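Local structure of fimbrin (Schizosaccharomyces pombe, 1RT8) at residues E282-A287 / G377-T382; S453-Y458 / R482-V487; E468-N473 / D494-R499. The protein binds and crosslinks actin filaments, associates with actin structures that maintain cell polarity, and acts in cytokinesis, mating and spore formation. All blocks are in the same frame, centred on the assembly; numbering follows the deposited sequence.

Contact 1. Residues E282-A287 / G377-T382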
loop_
_atom_site.group_PDB
_atom_site.type_symbol
_atom_site.label_atom_id
_atom_site.label_comp_id
_atom_site.label_asym_id
_atom_site.label_seq_id
_atom_site.Cartn_x
_atom_site.Cartn_y
_atom_site.Cartn_z
ATOM N N GLU A 282 2.191 -13.549 14.724
ATOM C CA GLU A 282 3.490 -13.022 14.320
ATOM C C GLU A 282 3.804 -13.497 12.904
ATOM O O GLU A 282 4.349 -12.748 12.091
ATOM C CB GLU A 282 4.592 -13.479 15.280
ATOM C CG GLU A 282 5.995 -13.210 14.751
ATOM C CD GLU A 282 7.033 -13.082 15.844
ATOM O OE1 GLU A 282 7.152 -14.001 16.685
ATOM O OE2 GLU A 282 7.740 -12.055 15.858
ATOM N N GLY A 283 3.439 -14.745 12.617
ATOM C CA GLY A 283 3.674 -15.299 11.300
ATOM C C GLY A 283 2.940 -14.529 10.220
ATOM O O GLY A 283 3.498 -14.272 9.149
ATOM N N GLU A 284 1.688 -14.159 10.490
ATOM C CA GLU A 284 0.899 -13.411 9.515
ATOM C C GLU A 284 1.488 -12.026 9.278
ATOM O O GLU A 284 1.534 -11.551 8.139
ATOM C CB GLU A 284 -0.559 -13.261 9.971
ATOM C CG GLU A 284 -1.407 -14.527 9.865
ATOM C CD GLU A 284 -1.365 -15.158 8.480
ATOM O OE1 GLU A 284 -1.533 -14.435 7.480
ATOM O OE2 GLU A 284 -1.169 -16.387 8.390
ATOM N N ARG A 285 1.942 -11.380 10.350
ATOM C CA ARG A 285 2.522 -10.044 10.226
ATOM C C ARG A 285 3.794 -10.064 9.384
ATOM O O ARG A 285 3.975 -9.220 8.504
ATOM C CB ARG A 285 2.806 -9.453 11.609
ATOM C CG ARG A 285 1.548 -8.964 12.332
ATOM C CD ARG A 285 0.826 -7.927 11.498
ATOM N NE ARG A 285 1.699 -6.801 11.165
ATOM C CZ ARG A 285 1.625 -6.108 10.033
ATOM N NH1 ARG A 285 0.715 -6.423 9.126
ATOM N NH2 ARG A 285 2.476 -5.117 9.792
ATOM N N GLU A 286 4.673 -11.027 9.649
ATOM C CA GLU A 286 5.910 -11.131 8.882
ATOM C C GLU A 286 5.549 -11.313 7.418
ATOM O O GLU A 286 6.135 -10.676 6.546
ATOM C CB GLU A 286 6.765 -12.318 9.357
ATOM C CG GLU A 286 7.257 -12.210 10.802
ATOM C CD GLU A 286 8.245 -13.306 11.176
ATOM O OE1 GLU A 286 8.124 -14.429 10.650
ATOM O OE2 GLU A 286 9.135 -13.057 12.010
ATOM N N ALA A 287 4.567 -12.172 7.154
ATOM C CA ALA A 287 4.126 -12.441 5.791
ATOM C C ALA A 287 3.684 -11.155 5.092
ATOM O O ALA A 287 4.040 -10.919 3.936
ATOM C CB ALA A 287 2.977 -13.471 5.793
ATOM N N GLY A 377 4.662 -24.906 0.182
ATOM C CA GLY A 377 4.122 -23.844 1.017
ATOM C C GLY A 377 4.434 -23.874 2.509
ATOM O O GLY A 377 3.627 -23.398 3.314
ATOM N N SER A 378 5.579 -24.422 2.895
ATOM C CA SER A 378 5.950 -24.455 4.305
ATOM C C SER A 378 5.882 -23.033 4.837
ATOM O O SER A 378 6.543 -22.138 4.320
ATOM C CB SER A 378 7.373 -24.995 4.487
ATOM O OG SER A 378 7.834 -24.818 5.824
ATOM N N ARG A 379 5.082 -22.818 5.869
ATOM C CA ARG A 379 4.958 -21.482 6.421
ATOM C C ARG A 379 6.253 -21.021 7.041
ATOM O O ARG A 379 6.793 -19.985 6.671
ATOM C CB ARG A 379 3.850 -21.440 7.471
ATOM C CG ARG A 379 2.480 -21.292 6.881
ATOM C CD ARG A 379 1.401 -21.336 7.944
ATOM N NE ARG A 379 0.236 -20.611 7.461
ATOM C CZ ARG A 379 -0.028 -19.346 7.764
ATOM N NH1 ARG A 379 0.776 -18.674 8.570
ATOM N NH2 ARG A 379 -1.068 -18.742 7.217
ATOM N N THR A 380 6.753 -21.815 7.981
ATOM C CA THR A 380 7.973 -21.496 8.695
ATOM C C THR A 380 9.205 -21.424 7.809
ATOM O O THR A 380 10.044 -20.541 7.985
ATOM C CB THR A 380 8.212 -22.519 9.829
ATOM O OG1 THR A 380 7.186 -22.371 10.819
ATOM C CG2 THR A 380 9.565 -22.311 10.483
ATOM N N LEU A 381 9.326 -22.342 6.856
ATOM C CA LEU A 381 10.501 -22.327 5.998
ATOM C C LEU A 381 10.422 -21.285 4.873
ATOM O O LEU A 381 11.456 -20.796 4.411
ATOM C CB LEU A 381 10.761 -23.736 5.446
ATOM C CG LEU A 381 10.914 -24.794 6.558
ATOM C CD1 LEU A 381 11.223 -26.161 5.949
ATOM C CD2 LEU A 381 12.011 -24.387 7.533
ATOM N N THR A 382 9.213 -20.927 4.440
ATOM C CA THR A 382 9.081 -19.912 3.395
ATOM C C THR A 382 9.423 -18.555 4.020
ATOM O O THR A 382 10.111 -17.736 3.406
ATOM C CB THR A 382 7.659 -19.863 2.799
ATOM O OG1 THR A 382 7.369 -21.105 2.147
ATOM C CG2 THR A 382 7.545 -18.741 1.769
#
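Glu284 OE2 is gripped by two nitrogens of Arg379, a salt bridge in which a single carboxylate oxygen takes both hydrogen bonds. The stronger runs from Arg379 NH2 to Glu284 OE2 at 2.6 Å, with an N-H...O angle of 154°, and NH2 comes in nearly in line with the CD-OE2 bond. Its companion, from Arg379 NH1 to the same Glu284 OE2 at 3.0 Å, is weak and more bent. OE2 sits at the edge of the guanidinium, close to its plane, but the carboxylate is turned by 51°, which separates this one-oxygen clasp from the flat, two-oxygen pairing of the same groups. The glutamate reaches it by a kink in its chain (chi2 -53°), whereas Arg379 runs extended from CG to NE and reaches across to the other helix. The arginine follows directly on a helix cap. Gly377 closes the preceding helix in a Schellman motif, and Ser378 is the N-cap of helix 379-397, its OG accepting from Leu381 N at 3.1 Å. Arg379 is therefore the first residue of that helix. Around the pair, Phe307 of helix 306-309 touches Glu284, whose OE1 has a long, weak ion pair with Arg159, in the other actin-binding region. The link thus joins the starts of helices 282-296 and 379-397, Glu284 and Arg379 both lying within the range of the third calponin-homology domain. Because a single oxygen takes both bonds, this surface pairing probably does not depend on the carboxylate lying flat against the guanidinium; Phe307 adds a second, cation-pi partner for the arginine.

Contact 2. Residues S453-Y458 / R482-V487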
loop_
_atom_site.group_PDB
_atom_site.type_symbol
_atom_site.label_atom_id
_atom_site.label_comp_id
_atom_site.label_asym_id
_atom_site.label_seq_id
_atom_site.Cartn_x
_atom_site.Cartn_y
_atom_site.Cartn_z
ATOM N N SER A 453 17.999 14.818 17.214
ATOM C CA SER A 453 17.309 15.227 18.433
ATOM C C SER A 453 16.132 16.160 18.189
ATOM O O SER A 453 15.112 16.042 18.853
ATOM C CB SER A 453 18.290 15.884 19.405
ATOM O OG SER A 453 18.873 17.032 18.816
ATOM N N GLU A 454 16.263 17.067 17.229
ATOM C CA GLU A 454 15.195 18.019 16.939
ATOM C C GLU A 454 13.875 17.364 16.536
ATOM O O GLU A 454 12.810 17.933 16.750
ATOM C CB GLU A 454 15.622 18.992 15.832
ATOM C CG GLU A 454 16.818 19.884 16.167
ATOM C CD GLU A 454 18.129 19.115 16.278
ATOM O OE1 GLU A 454 18.303 18.102 15.562
ATOM O OE2 GLU A 454 18.999 19.536 17.071
ATOM N N TYR A 455 13.940 16.166 15.967
ATOM C CA TYR A 455 12.732 15.487 15.527
ATOM C C TYR A 455 11.926 14.819 16.624
ATOM O O TYR A 455 10.768 14.475 16.409
ATOM C CB TYR A 455 13.074 14.443 14.465
ATOM C CG TYR A 455 13.360 15.017 13.100
ATOM C CD1 TYR A 455 13.429 16.394 12.898
ATOM C CD2 TYR A 455 13.539 14.180 12.000
ATOM C CE1 TYR A 455 13.665 16.921 11.638
ATOM C CE2 TYR A 455 13.775 14.695 10.741
ATOM C CZ TYR A 455 13.837 16.065 10.559
ATOM O OH TYR A 455 14.070 16.575 9.298
ATOM N N VAL A 456 12.530 14.622 17.788
ATOM C CA VAL A 456 11.835 13.957 18.872
ATOM C C VAL A 456 11.565 14.891 20.048
ATOM O O VAL A 456 12.461 15.218 20.828
ATOM C CB VAL A 456 12.632 12.731 19.350
ATOM C CG1 VAL A 456 11.885 12.034 20.482
ATOM C CG2 VAL A 456 12.859 11.757 18.160
ATOM N N ASP A 457 10.312 15.322 20.152
ATOM C CA ASP A 457 9.867 16.213 21.220
ATOM C C ASP A 457 9.264 15.298 22.269
ATOM O O ASP A 457 8.180 14.756 22.067
ATOM C CB ASP A 457 8.788 17.164 20.693
ATOM C CG ASP A 457 8.362 18.197 21.723
ATOM O OD1 ASP A 457 8.161 17.824 22.896
ATOM O OD2 ASP A 457 8.223 19.382 21.348
ATOM N N TYR A 458 9.952 15.120 23.388
ATOM C CA TYR A 458 9.444 14.222 24.410
ATOM C C TYR A 458 8.112 14.614 25.047
ATOM O O TYR A 458 7.531 13.836 25.806
ATOM C CB TYR A 458 10.514 13.974 25.472
ATOM C CG TYR A 458 11.608 13.066 24.963
ATOM C CD1 TYR A 458 12.836 13.577 24.547
ATOM C CD2 TYR A 458 11.396 11.695 24.859
ATOM C CE1 TYR A 458 13.832 12.739 24.042
ATOM C CE2 TYR A 458 12.379 10.849 24.352
ATOM C CZ TYR A 458 13.593 11.376 23.950
ATOM O OH TYR A 458 14.565 10.534 23.466
ATOM N N ARG A 482 10.140 8.077 8.667
ATOM C CA ARG A 482 9.806 8.343 7.282
ATOM C C ARG A 482 10.187 9.768 6.915
ATOM O O ARG A 482 10.585 10.027 5.775
ATOM C CB ARG A 482 8.317 8.063 7.024
ATOM C CG ARG A 482 8.046 6.560 6.934
ATOM C CD ARG A 482 6.568 6.188 6.881
ATOM N NE ARG A 482 6.418 4.739 6.742
ATOM C CZ ARG A 482 5.309 4.066 7.023
ATOM N NH1 ARG A 482 4.235 4.711 7.465
ATOM N NH2 ARG A 482 5.281 2.744 6.873
ATOM N N LYS A 483 10.088 10.684 7.877
ATOM C CA LYS A 483 10.459 12.078 7.621
ATOM C C LYS A 483 11.969 12.148 7.345
ATOM O O LYS A 483 12.444 13.038 6.644
ATOM C CB LYS A 483 10.126 12.974 8.825
ATOM C CG LYS A 483 10.395 14.461 8.556
ATOM C CD LYS A 483 10.596 15.290 9.843
ATOM C CE LYS A 483 9.335 15.434 10.665
ATOM N NZ LYS A 483 9.430 16.560 11.654
ATOM N N LEU A 484 12.719 11.213 7.915
ATOM C CA LEU A 484 14.168 11.162 7.708
ATOM C C LEU A 484 14.531 10.436 6.401
ATOM O O LEU A 484 15.702 10.398 6.002
ATOM C CB LEU A 484 14.846 10.448 8.877
ATOM C CG LEU A 484 14.951 11.163 10.228
ATOM C CD1 LEU A 484 15.337 10.142 11.278
ATOM C CD2 LEU A 484 15.977 12.287 10.173
ATOM N N GLY A 485 13.525 9.860 5.752
ATOM C CA GLY A 485 13.749 9.145 4.507
ATOM C C GLY A 485 13.810 7.629 4.638
ATOM O O GLY A 485 14.141 6.938 3.681
ATOM N N ALA A 486 13.486 7.103 5.810
ATOM C CA ALA A 486 13.530 5.660 6.032
ATOM C C ALA A 486 12.401 4.914 5.323
ATOM O O ALA A 486 11.252 5.341 5.353
ATOM C CB ALA A 486 13.479 5.368 7.528
ATOM N N VAL A 487 12.738 3.793 4.695
ATOM C CA VAL A 487 11.757 2.959 4.007
ATOM C C VAL A 487 11.378 1.878 5.014
ATOM O O VAL A 487 12.179 0.985 5.315
ATOM C CB VAL A 487 12.368 2.325 2.726
ATOM C CG1 VAL A 487 11.430 1.265 2.158
ATOM C CG2 VAL A 487 12.601 3.412 1.687
HETATM O O HOH W 1 14.579 14.631 6.904
#
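Tyr455 and Lys483 meet with the lysine chain laid over one face of the phenol ring. Lys483 CD makes a CH-pi contact 3.6 Å from the ring centroid, and the ammonium continues over the same face, NZ standing 4.3 Å from that centroid in a cation-pi interaction. A bend at chi3 (-69°) keeps the end of the lysine above the ring. Leu484 adds a third member, its CD2 lying 3.3 Å from Tyr455 CE2 in an oblique approach. At the polar end, a water in the plane of the ring donates to Tyr455 OH at 3.1 Å and to Lys483 O at 2.7 Å, linking the hydroxyl to the backbone carbonyl of Lys483. Tyr455 OH also hydrogen-bonds Glu87, and Asn90 binds Lys483 O; both belong to helix 82-99, within the first calponin-homology range. A leucine in place of Tyr455 would probably deprive the ammonium of its pi partner, leave the bridging water with one anchor fewer and leave Glu87 without its hydroxyl mate. Further out, Gly485, with positive phi, is the first residue to leave helical geometry, in a Schellman motif. The contact therefore sits where the fourth repeat meets the first, between the turn after helix 442-451, the last part of helix 467-483, and helix 82-99.

Contact 3. Residues E468-N473 / D494-R499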
loop_
_atom_site.group_PDB
_atom_site.type_symbol
_atom_site.label_atom_id
_atom_site.label_comp_id
_atom_site.label_asym_id
_atom_site.label_seq_id
_atom_site.Cartn_x
_atom_site.Cartn_y
_atom_site.Cartn_z
ATOM N N GLU A 468 -2.445 1.242 24.084
ATOM C CA GLU A 468 -2.798 2.390 23.258
ATOM C C GLU A 468 -1.698 3.433 23.244
ATOM O O GLU A 468 -1.382 3.995 22.198
ATOM C CB GLU A 468 -4.102 3.035 23.741
ATOM C CG GLU A 468 -4.526 4.240 22.907
ATOM C CD GLU A 468 -4.550 3.937 21.409
ATOM O OE1 GLU A 468 -5.273 3.001 20.998
ATOM O OE2 GLU A 468 -3.846 4.633 20.641
ATOM N N LEU A 469 -1.113 3.699 24.404
ATOM C CA LEU A 469 -0.049 4.687 24.480
ATOM C C LEU A 469 1.203 4.185 23.749
ATOM O O LEU A 469 1.912 4.959 23.111
ATOM C CB LEU A 469 0.273 5.000 25.942
ATOM C CG LEU A 469 -0.825 5.742 26.722
ATOM C CD1 LEU A 469 -0.419 5.868 28.185
ATOM C CD2 LEU A 469 -1.056 7.117 26.102
ATOM N N ALA A 470 1.470 2.887 23.845
ATOM C CA ALA A 470 2.630 2.315 23.173
ATOM C C ALA A 470 2.479 2.469 21.660
ATOM O O ALA A 470 3.403 2.916 20.986
ATOM C CB ALA A 470 2.786 0.851 23.541
ATOM N N ILE A 471 1.304 2.116 21.136
ATOM C CA ILE A 471 1.048 2.226 19.699
ATOM C C ILE A 471 1.228 3.659 19.200
ATOM O O ILE A 471 1.706 3.872 18.085
ATOM C CB ILE A 471 -0.374 1.723 19.329
ATOM C CG1 ILE A 471 -0.393 0.193 19.262
ATOM C CG2 ILE A 471 -0.782 2.249 17.956
ATOM C CD1 ILE A 471 0.035 -0.489 20.526
ATOM N N GLN A 472 0.845 4.641 20.015
ATOM C CA GLN A 472 1.007 6.042 19.628
ATOM C C GLN A 472 2.499 6.385 19.545
ATOM O O GLN A 472 2.929 7.125 18.657
ATOM C CB GLN A 472 0.317 6.953 20.643
ATOM C CG GLN A 472 -1.171 6.692 20.753
ATOM C CD GLN A 472 -1.840 7.519 21.830
ATOM O OE1 GLN A 472 -3.035 7.364 22.084
ATOM N NE2 GLN A 472 -1.077 8.400 22.470
ATOM N N ASN A 473 3.287 5.849 20.474
ATOM C CA ASN A 473 4.727 6.093 20.461
ATOM C C ASN A 473 5.322 5.467 19.194
ATOM O O ASN A 473 6.135 6.085 18.504
ATOM C CB ASN A 473 5.405 5.469 21.691
ATOM C CG ASN A 473 5.305 6.342 22.932
ATOM O OD1 ASN A 473 5.012 7.533 22.850
ATOM N ND2 ASN A 473 5.578 5.752 24.091
ATOM N N ASP A 494 3.830 -3.964 15.308
ATOM C CA ASP A 494 4.953 -4.891 15.239
ATOM C C ASP A 494 6.011 -4.556 16.293
ATOM O O ASP A 494 6.692 -5.447 16.818
ATOM C CB ASP A 494 5.543 -4.885 13.831
ATOM C CG ASP A 494 4.542 -5.352 12.790
ATOM O OD1 ASP A 494 3.864 -6.375 13.039
ATOM O OD2 ASP A 494 4.435 -4.709 11.723
ATOM N N ILE A 495 6.144 -3.269 16.608
ATOM C CA ILE A 495 7.087 -2.836 17.634
ATOM C C ILE A 495 6.478 -3.096 19.027
ATOM O O ILE A 495 7.138 -3.656 19.907
ATOM C CB ILE A 495 7.413 -1.328 17.476
ATOM C CG1 ILE A 495 8.306 -1.121 16.244
ATOM C CG2 ILE A 495 8.079 -0.791 18.737
ATOM C CD1 ILE A 495 8.519 0.340 15.898
ATOM N N VAL A 496 5.219 -2.708 19.216
ATOM C CA VAL A 496 4.541 -2.908 20.505
ATOM C C VAL A 496 4.537 -4.391 20.919
ATOM O O VAL A 496 4.715 -4.717 22.100
ATOM C CB VAL A 496 3.086 -2.367 20.462
ATOM C CG1 VAL A 496 2.338 -2.721 21.759
ATOM C CG2 VAL A 496 3.112 -0.861 20.268
ATOM N N ALA A 497 4.359 -5.281 19.945
ATOM C CA ALA A 497 4.348 -6.715 20.197
ATOM C C ALA A 497 5.776 -7.297 20.195
ATOM O O ALA A 497 5.975 -8.490 20.423
ATOM C CB ALA A 497 3.489 -7.416 19.137
ATOM N N VAL A 498 6.757 -6.447 19.922
ATOM C CA VAL A 498 8.161 -6.842 19.881
ATOM C C VAL A 498 8.444 -8.070 19.016
ATOM O O VAL A 498 9.013 -9.055 19.484
ATOM C CB VAL A 498 8.711 -7.108 21.302
ATOM C CG1 VAL A 498 10.231 -7.200 21.258
ATOM C CG2 VAL A 498 8.278 -5.995 22.243
ATOM N N ARG A 499 8.030 -8.014 17.755
ATOM C CA ARG A 499 8.270 -9.109 16.825
ATOM C C ARG A 499 9.707 -8.859 16.367
ATOM O O ARG A 499 9.961 -7.995 15.536
ATOM C CB ARG A 499 7.248 -9.026 15.691
ATOM C CG ARG A 499 5.825 -9.226 16.244
ATOM C CD ARG A 499 4.678 -8.924 15.270
ATOM N NE ARG A 499 3.408 -9.369 15.852
ATOM C CZ ARG A 499 2.295 -8.647 15.887
ATOM N NH1 ARG A 499 2.271 -7.422 15.365
ATOM N NH2 ARG A 499 1.205 -9.143 16.466
#
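Val496 meets Ala470 and Ile471 near the end of a short helix that begins before Asp494. Read from that aspartate onward, the segment first supplies charge: Asp494 OD1 accepts from Arg499 NH1 at 3.0 Å, five residues later, with the nitrogen on the anti side and 30° out of the carboxylate plane. Ile495 turns to Val444 of helix 442-451. Val496 carries the packing. Its CG2, set anti to its own carbonyl carbon, lies 3.7 Å from Ala470 CB, with CG1 at 4.0 Å from the same methyl. The small alanine lets the backbones approach to 6.2 Å between Ala470 CA and Val496 CA. Ile471 also bends its CD1 toward the valine, although the modelled closeness of these methyls is doubtful in detail. After Val496 the chain turns: Ala497 places CB over the centre of the Arg499 guanidinium, and Val498, despite its branched side chain, takes positive phi (51°) in a Schellman motif. Arg499 is then the N-cap residue of helix 500-511, and its NH1 also pairs with Glu493. The contact thus docks helix 492-496 against the early part of helix 467-483 in the fourth calponin-homology range, with helix 442-451 alongside and helix 282-296 touching Asp494 and Arg499.

All three contacts belong to the second actin-binding region, but they lie in two different repeats. Contact 1 lies in the third calponin-homology repeat, contacts 2 and 3 in the fourth. Contacts 1 and 3 have centres 21 Å apart and touch directly: Arg285 NH2 forms a salt bridge with Asp494 OD2 at 2.8 Å, so two repeats are joined through residues that belong to the segments themselves. Contacts 2 and 3 share helix 467-483, use its opposite ends, and lie about 17 Å apart between centres without touching. Contact 2 in turn faces the first repeat. Contacts 1 and 2 are farthest apart, with centres 31 Å from each other.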